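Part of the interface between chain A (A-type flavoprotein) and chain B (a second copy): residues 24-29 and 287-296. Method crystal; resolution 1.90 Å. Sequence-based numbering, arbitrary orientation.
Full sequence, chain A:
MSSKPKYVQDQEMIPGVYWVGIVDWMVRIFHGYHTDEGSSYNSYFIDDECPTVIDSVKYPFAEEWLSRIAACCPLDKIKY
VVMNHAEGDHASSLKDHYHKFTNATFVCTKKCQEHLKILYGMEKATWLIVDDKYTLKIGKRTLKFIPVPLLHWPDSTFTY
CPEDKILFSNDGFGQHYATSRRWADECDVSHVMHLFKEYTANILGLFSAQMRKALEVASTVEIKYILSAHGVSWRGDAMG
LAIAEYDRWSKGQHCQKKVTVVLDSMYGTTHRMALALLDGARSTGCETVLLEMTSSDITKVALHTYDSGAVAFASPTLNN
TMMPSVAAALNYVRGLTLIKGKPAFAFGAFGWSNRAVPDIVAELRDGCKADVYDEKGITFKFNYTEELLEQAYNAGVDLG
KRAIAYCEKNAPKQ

Chain A, residues 24-29: DWMVRI
Chain B, residues 287-296: ETVLLEMTSS

Residues 287-292 of chain B form an extended strand, with phi near -110 to -130° and psi near 110 to 140° beyond its first residue, and then turn through Met293(B) at -61/-31° and Thr294(B) at -61/-18°. The irregular 24-29 segment of chain A lies against strand and turn, with Trp25(A) CA 6.6 Å from Leu290(B) CA and Met26(A) CA 5.6 Å from Ser295(B) CA. Together the stretches bury 423 Å².

The apolar contact centres on Trp25(A), whose CA-to-CB bond points toward the strand. With chi1 m and chi2 103°, its broad ring spans several strand residues. Leu290(B), chi1 t, also points toward its partner and sets CB over the five-membered ring, 3.9 Å from its centroid and 10° off the normal, a CH-pi contact; its CD2 packs 3.8 Å from Trp25(A) CB. The ring's far end reaches the backbone, CH2 lying 3.3 Å from Thr288(B) O. Beneath this cover Leu290(B) N is buried without a polar partner.

Met26(A), m-t-m, points sideways, yet its flexible chain brings SD 3.3 Å from Glu292(B) CD. Its backbone O lies 3.4 Å from Ser295(B) CB, a close approach to a small side chain.

The polar contact belongs to Arg28(A), directed toward chain B with chi values m, m, t and -90°. NE and NH2 each donate a weak hydrogen bond to Ser295(B) O, both at 3.0 Å, and Ser295(B) OG lies over one guanidinium face. The same head braces its own loop: NH1 donates to Val27(A) O at 2.7 Å and to Trp25(A) O at 3.2 Å. Many donors on one planar group suit arginine to this double task. Ser295(B) N donates to Glu292(B) O at 2.7 Å, securing the turn.

One water extends the link, donating to Leu290(B) O at 2.9 Å and weakly accepting from Arg28(A) NH2 at 3.3 Å.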

ATOM      1  N   ASP A  24      -3.971  20.440   2.376  1.00  8.72           N
ATOM      2  CA  ASP A  24      -4.494  19.070   2.377  1.00  8.33           C
ATOM      3  C   ASP A  24      -3.318  18.147   2.763  1.00  8.55           C
ATOM      4  O   ASP A  24      -2.615  17.572   1.913  1.00  8.18           O
ATOM      5  CB  ASP A  24      -5.110  18.711   1.010  1.00  8.44           C
ATOM      6  CG  ASP A  24      -5.951  17.438   1.047  1.00  8.77           C
ATOM      7  OD1 ASP A  24      -5.813  16.651   2.003  1.00  9.70           O
ATOM      8  OD2 ASP A  24      -6.706  17.179   0.070  1.00  8.78           O
ATOM      9  N   TRP A  25      -3.102  18.039   4.065  1.00  8.87           N
ATOM     10  CA  TRP A  25      -1.998  17.246   4.625  1.00 10.46           C
ATOM     11  C   TRP A  25      -2.094  15.756   4.250  1.00 11.30           C
ATOM     12  O   TRP A  25      -1.083  15.101   4.005  1.00 13.07           O
ATOM     13  CB  TRP A  25      -1.984  17.401   6.153  1.00  9.97           C
ATOM     14  CG  TRP A  25      -1.615  18.815   6.604  1.00 10.39           C
ATOM     15  CD1 TRP A  25      -2.468  19.799   7.062  1.00 11.44           C
ATOM     16  CD2 TRP A  25      -0.304  19.389   6.606  1.00 10.81           C
ATOM     17  NE1 TRP A  25      -1.753  20.942   7.357  1.00  9.28           N
ATOM     18  CE2 TRP A  25      -0.423  20.707   7.109  1.00 10.79           C
ATOM     19  CE3 TRP A  25       0.973  18.907   6.246  1.00 10.80           C
ATOM     20  CZ2 TRP A  25       0.677  21.543   7.266  1.00 11.31           C
ATOM     21  CZ3 TRP A  25       2.071  19.750   6.412  1.00 10.83           C
ATOM     22  CH2 TRP A  25       1.913  21.048   6.902  1.00 11.69           C
ATOM     23  N   MET A  26      -3.298  15.234   4.152  1.00 10.93           N
ATOM     24  CA  MET A  26      -3.488  13.785   4.071  1.00 13.00           C
ATOM     25  C   MET A  26      -3.643  13.167   2.692  1.00 12.11           C
ATOM     26  O   MET A  26      -3.514  11.931   2.549  1.00 11.36           O
ATOM     27  CB  MET A  26      -4.674  13.400   4.938  1.00 12.51           C
ATOM     28  CG  MET A  26      -4.397  13.779   6.379  1.00 13.82           C
ATOM     29  SD  MET A  26      -5.643  13.214   7.504  1.00 21.22           S
ATOM     30  CE  MET A  26      -7.023  14.152   7.000  1.00 14.24           C
ATOM     31  N   VAL A  27      -3.933  13.994   1.682  1.00 10.80           N
ATOM     32  CA  VAL A  27      -4.232  13.449   0.357  1.00 10.92           C
ATOM     33  C   VAL A  27      -3.007  12.713  -0.195  1.00 10.59           C
ATOM     34  O   VAL A  27      -1.872  13.229  -0.145  1.00 10.22           O
ATOM     35  CB  VAL A  27      -4.810  14.485  -0.649  1.00 10.12           C
ATOM     36  CG1 VAL A  27      -3.818  15.605  -0.999  1.00 11.06           C
ATOM     37  CG2 VAL A  27      -5.323  13.781  -1.931  1.00  9.98           C
ATOM     38  N   ARG A  28      -3.236  11.496  -0.677  1.00 10.44           N
ATOM     39  CA  ARG A  28      -2.140  10.692  -1.258  1.00 11.20           C
ATOM     40  C   ARG A  28      -2.387  10.257  -2.694  1.00 11.63           C
ATOM     41  O   ARG A  28      -1.440   9.979  -3.432  1.00 11.03           O
ATOM     42  CB  ARG A  28      -1.786   9.473  -0.377  1.00 11.26           C
ATOM     43  CG  ARG A  28      -1.114   9.853   0.953  1.00 12.14           C
ATOM     44  CD  ARG A  28       0.293  10.440   0.778  1.00 14.00           C
ATOM     45  NE  ARG A  28       0.804  10.918   2.067  1.00 13.69           N
ATOM     46  CZ  ARG A  28       0.634  12.152   2.555  1.00 17.25           C
ATOM     47  NH1 ARG A  28       0.024  13.091   1.833  1.00 13.20           N
ATOM     48  NH2 ARG A  28       1.108  12.462   3.762  1.00 16.08           N
ATOM     49  N   ILE A  29      -3.656  10.191  -3.076  1.00 12.86           N
ATOM     50  CA  ILE A  29      -4.030   9.902  -4.460  1.00 13.62           C
ATOM     51  C   ILE A  29      -5.037  10.966  -4.862  1.00 13.94           C
ATOM     52  O   ILE A  29      -6.054  11.161  -4.185  1.00 13.41           O
ATOM     53  CB  ILE A  29      -4.628   8.470  -4.656  1.00 14.56           C
ATOM     54  CG1 ILE A  29      -3.669   7.384  -4.166  1.00 16.47           C
ATOM     55  CG2 ILE A  29      -4.993   8.232  -6.165  1.00 15.14           C
ATOM     56  CD1 ILE A  29      -2.412   7.245  -4.978  1.00 17.59           C
TER
ATOM     57  N   GLU B 287       7.547  26.875  11.613  1.00 10.13           N
ATOM     58  CA  GLU B 287       7.057  25.888  10.650  1.00  9.81           C
ATOM     59  C   GLU B 287       6.162  24.884  11.380  1.00  9.36           C
ATOM     60  O   GLU B 287       6.432  24.524  12.525  1.00  8.29           O
ATOM     61  CB  GLU B 287       8.187  25.121   9.973  1.00 10.04           C
ATOM     62  CG  GLU B 287       7.614  24.191   8.894  1.00 12.35           C
ATOM     63  CD  GLU B 287       8.608  23.348   8.151  1.00 19.50           C
ATOM     64  OE1 GLU B 287       9.786  23.249   8.600  1.00 20.14           O
ATOM     65  OE2 GLU B 287       8.162  22.760   7.119  1.00 19.61           O
ATOM     66  N   THR B 288       5.093  24.444  10.727  1.00  9.42           N
ATOM     67  CA  THR B 288       4.224  23.438  11.354  1.00 10.20           C
ATOM     68  C   THR B 288       4.045  22.272  10.365  1.00 10.59           C
ATOM     69  O   THR B 288       3.900  22.490   9.148  1.00 11.74           O
ATOM     70  CB  THR B 288       2.866  24.007  11.762  1.00 10.02           C
ATOM     71  OG1 THR B 288       2.141  24.479  10.594  1.00 10.42           O
ATOM     72  CG2 THR B 288       3.027  25.151  12.776  1.00 11.95           C
ATOM     73  N   VAL B 289       4.105  21.052  10.883  1.00  9.69           N
ATOM     74  CA  VAL B 289       3.933  19.852  10.070  1.00  9.33           C
ATOM     75  C   VAL B 289       2.859  18.990  10.755  1.00  9.30           C
ATOM     76  O   VAL B 289       2.891  18.749  11.970  1.00  7.80           O
ATOM     77  CB  VAL B 289       5.262  19.077   9.929  1.00  9.30           C
ATOM     78  CG1 VAL B 289       5.062  17.667   9.303  1.00 10.79           C
ATOM     79  CG2 VAL B 289       6.308  19.917   9.109  1.00  8.92           C
ATOM     80  N   LEU B 290       1.915  18.524   9.969  1.00  8.83           N
ATOM     81  CA  LEU B 290       0.947  17.576  10.510  1.00 10.34           C
ATOM     82  C   LEU B 290       1.111  16.206   9.876  1.00  9.95           C
ATOM     83  O   LEU B 290       1.086  16.069   8.618  1.00  9.78           O
ATOM     84  CB  LEU B 290      -0.477  18.107  10.321  1.00  9.90           C
ATOM     85  CG  LEU B 290      -1.610  17.196  10.838  1.00 13.76           C
ATOM     86  CD1 LEU B 290      -2.715  18.031  11.424  1.00 18.36           C
ATOM     87  CD2 LEU B 290      -2.162  16.250   9.775  1.00 17.62           C
ATOM     88  N   LEU B 291       1.226  15.188  10.733  1.00  8.92           N
ATOM     89  CA  LEU B 291       1.458  13.836  10.287  1.00  8.88           C
ATOM     90  C   LEU B 291       0.355  12.947  10.804  1.00 10.54           C
ATOM     91  O   LEU B 291       0.268  12.734  12.004  1.00 10.82           O
ATOM     92  CB  LEU B 291       2.814  13.319  10.796  1.00  8.73           C
ATOM     93  CG  LEU B 291       4.081  14.093  10.381  1.00  7.19           C
ATOM     94  CD1 LEU B 291       5.315  13.435  10.984  1.00  8.67           C
ATOM     95  CD2 LEU B 291       4.208  14.168   8.833  1.00 10.14           C
ATOM     96  N   GLU B 292      -0.467  12.424   9.895  1.00 10.73           N
ATOM     97  CA  GLU B 292      -1.562  11.546  10.285  1.00 11.78           C
ATOM     98  C   GLU B 292      -1.207  10.150   9.875  1.00 10.53           C
ATOM     99  O   GLU B 292      -0.889   9.895   8.695  1.00 10.47           O
ATOM    100  CB  GLU B 292      -2.895  11.976   9.660  1.00 12.51           C
ATOM    101  CG  GLU B 292      -4.084  11.249  10.289  1.00 15.82           C
ATOM    102  CD  GLU B 292      -5.280  12.166  10.575  1.00 19.06           C
ATOM    103  OE1 GLU B 292      -5.087  13.367  10.891  1.00 21.41           O
ATOM    104  OE2 GLU B 292      -6.420  11.676  10.476  1.00 23.74           O
ATOM    105  N   MET B 293      -1.264   9.226  10.832  1.00 10.75           N
ATOM    106  CA  MET B 293      -0.674   7.905  10.618  1.00 11.74           C
ATOM    107  C   MET B 293      -1.277   7.113   9.453  1.00 11.79           C
ATOM    108  O   MET B 293      -0.570   6.339   8.827  1.00 12.40           O
ATOM    109  CB  MET B 293      -0.653   7.076  11.898  1.00 11.51           C
ATOM    110  CG  MET B 293       0.202   7.667  13.015  1.00 13.47           C
ATOM    111  SD  MET B 293       1.863   8.197  12.517  1.00 18.72           S
ATOM    112  CE  MET B 293       2.661   6.744  11.887  1.00 20.27           C
ATOM    113  N   THR B 294      -2.564   7.328   9.171  1.00 12.87           N
ATOM    114  CA  THR B 294      -3.228   6.773   7.968  1.00 12.61           C
ATOM    115  C   THR B 294      -2.621   7.250   6.629  1.00 13.81           C
ATOM    116  O   THR B 294      -2.843   6.629   5.578  1.00 13.42           O
ATOM    117  CB  THR B 294      -4.762   7.048   7.959  1.00 13.40           C
ATOM    118  OG1 THR B 294      -5.033   8.439   8.129  1.00 15.05           O
ATOM    119  CG2 THR B 294      -5.434   6.326   9.093  1.00 13.70           C
ATOM    120  N   SER B 295      -1.859   8.345   6.655  1.00 13.03           N
ATOM    121  CA  SER B 295      -1.208   8.839   5.442  1.00 13.93           C
ATOM    122  C   SER B 295       0.279   9.107   5.661  1.00 14.47           C
ATOM    123  O   SER B 295       0.950   9.709   4.824  1.00 16.86           O
ATOM    124  CB  SER B 295      -1.908  10.095   4.912  1.00 14.26           C
ATOM    125  OG  SER B 295      -1.976  11.079   5.897  1.00 13.97           O
ATOM    126  N   SER B 296       0.811   8.641   6.779  1.00 12.69           N
ATOM    127  CA  SER B 296       2.230   8.845   7.043  1.00 12.62           C
ATOM    128  C   SER B 296       2.883   7.521   7.439  1.00 13.03           C
ATOM    129  O   SER B 296       2.311   6.426   7.237  1.00 13.55           O
ATOM    130  CB  SER B 296       2.429   9.941   8.115  1.00 12.94           C
ATOM    131  OG  SER B 296       3.798  10.319   8.197  1.00 13.79           O
TER
HETATM  132  O   HOH W   1       1.664  14.489   6.263  1.00 30.94           O